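Local atomic coordinates of putative prephenate dehydratase (Streptococcus mutans, PDB entry 4LUB), a protein that probably catalyses the conversion of prephenate to phenylpyruvate with loss of carbon dioxide and water, a step of phenylalanine biosynthesis. Residues D66-H70 against R228-T232. Residues are numbered along the deposited sequence; the frame is centred on the assembly and turned at random.
Sequences DYLFH and RPLKT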
# COMPACT_ATOMS: atom_id res chain seq x y z
N ASP B 66 4.04 1.16 -10.33
CA ASP B 66 5.46 0.86 -10.54
C ASP B 66 5.97 1.37 -11.90
O ASP B 66 7.03 1.99 -11.98
CB ASP B 66 5.76 -0.65 -10.41
CG ASP B 66 5.37 -1.21 -9.05
OD1 ASP B 66 5.35 -0.43 -8.07
OD2 ASP B 66 5.11 -2.43 -8.95
N TYR B 67 5.23 1.08 -12.96
CA TYR B 67 5.61 1.59 -14.28
C TYR B 67 5.62 3.12 -14.36
O TYR B 67 6.58 3.71 -14.86
CB TYR B 67 4.72 1.03 -15.37
CG TYR B 67 5.39 1.18 -16.72
CD1 TYR B 67 6.30 0.23 -17.16
CD2 TYR B 67 5.14 2.28 -17.52
CE1 TYR B 67 6.95 0.38 -18.38
CE2 TYR B 67 5.77 2.43 -18.74
CZ TYR B 67 6.67 1.48 -19.17
OH TYR B 67 7.30 1.63 -20.38
N LEU B 68 4.54 3.75 -13.92
CA LEU B 68 4.45 5.22 -13.89
C LEU B 68 5.54 5.91 -13.08
O LEU B 68 6.02 6.97 -13.48
CB LEU B 68 3.08 5.66 -13.37
CG LEU B 68 2.05 6.16 -14.40
CD1 LEU B 68 2.16 5.53 -15.78
CD2 LEU B 68 0.63 6.12 -13.84
N PHE B 69 5.94 5.34 -11.95
CA PHE B 69 7.03 5.93 -11.18
C PHE B 69 8.40 5.69 -11.80
O PHE B 69 9.12 6.64 -12.07
CB PHE B 69 7.03 5.43 -9.74
CG PHE B 69 8.19 5.95 -8.92
CD1 PHE B 69 8.17 7.24 -8.42
CD2 PHE B 69 9.27 5.14 -8.63
CE1 PHE B 69 9.23 7.72 -7.67
CE2 PHE B 69 10.33 5.62 -7.87
CZ PHE B 69 10.31 6.91 -7.39
N HIS B 70 8.76 4.42 -12.00
CA HIS B 70 10.11 4.05 -12.42
C HIS B 70 10.46 4.44 -13.85
O HIS B 70 11.58 4.86 -14.13
CB HIS B 70 10.31 2.53 -12.28
CG HIS B 70 10.27 2.05 -10.86
ND1 HIS B 70 11.23 2.40 -9.93
CD2 HIS B 70 9.40 1.24 -10.21
CE1 HIS B 70 10.95 1.83 -8.77
NE2 HIS B 70 9.85 1.12 -8.91
N ARG B 228 5.12 1.51 -2.07
CA ARG B 228 5.55 0.57 -3.08
C ARG B 228 7.03 0.33 -2.86
O ARG B 228 7.73 1.26 -2.44
CB ARG B 228 5.30 1.12 -4.49
CG ARG B 228 3.82 1.25 -4.94
CD ARG B 228 3.08 -0.06 -4.83
NE ARG B 228 3.69 -1.07 -5.69
CZ ARG B 228 3.82 -2.35 -5.36
NH1 ARG B 228 3.37 -2.77 -4.18
NH2 ARG B 228 4.39 -3.20 -6.21
N PRO B 229 7.51 -0.89 -3.09
CA PRO B 229 8.96 -1.13 -3.01
C PRO B 229 9.75 -0.21 -3.94
O PRO B 229 9.37 -0.03 -5.10
CB PRO B 229 9.11 -2.60 -3.43
CG PRO B 229 7.73 -3.19 -3.34
CD PRO B 229 6.79 -2.06 -3.61
N LEU B 230 10.83 0.36 -3.43
CA LEU B 230 11.76 1.14 -4.24
C LEU B 230 12.56 0.26 -5.19
O LEU B 230 13.21 0.75 -6.11
CB LEU B 230 12.71 1.95 -3.36
CG LEU B 230 13.25 3.26 -3.92
CD1 LEU B 230 12.16 4.07 -4.60
CD2 LEU B 230 13.93 4.07 -2.83
N LYS B 231 12.47 -1.05 -4.96
CA LYS B 231 13.29 -2.04 -5.66
C LYS B 231 14.77 -1.78 -5.46
O LYS B 231 15.57 -1.89 -6.40
CB LYS B 231 12.94 -2.10 -7.15
CG LYS B 231 11.46 -1.96 -7.45
CD LYS B 231 10.76 -3.32 -7.44
CE LYS B 231 9.57 -3.36 -8.40
NZ LYS B 231 8.27 -3.62 -7.69
N THR B 232 15.14 -1.43 -4.23
CA THR B 232 16.54 -1.32 -3.83
C THR B 232 16.82 -2.37 -2.76
O THR B 232 17.34 -3.44 -3.06
CB THR B 232 16.89 0.08 -3.29
OG1 THR B 232 15.91 0.47 -2.33
CG2 THR B 232 16.92 1.10 -4.42
O HOH W 1 8.04 -0.82 -7.30
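A side-on, two-pronged salt bridge between Asp66 on helix 62-70 and Arg228 on strand 222-229 joins the prephenate dehydratase region to the ACT region. Arg228 NE donates to Asp66 OD1 (3.0 Å, N-H...O 159°), and Arg228 NH2 meets the syn lone pair of Asp66 OD2 at 2.9 Å, almost straight at 169°. The carboxylate and guanidinium planes are nearly coplanar (26° apart), which suits the paired bonds; Pro229 CD lies over the centre of one guanidinium face. The arginine is also tied into the dimer, NH1 donating to Glu58 O of the second subunit. Lys231 makes the salt bridge a network: bent at chi2 and chi4, its chain places NZ 3.6 Å from Asp66 OD2, a long ionic pair. At the end of strand 222-229, a water bridges the helix and the ACT segment. The water O donates to Pro229 O at 2.7 Å, accepts from Lys231 NZ and bonds weakly to Asp66 OD1. It also lies in the ring plane of His70, with the water O hydrogen-bonded to His70 NE2 at 3.1 Å. Lys231 CG approaches the same His70 NE2 obliquely. Nearby, Leu230 CD1 touches Phe69 CE2 at 4.1 Å, the two side chains crossing at a slant, while the Phe69 ring stacks with Phe238 of strand 237-244.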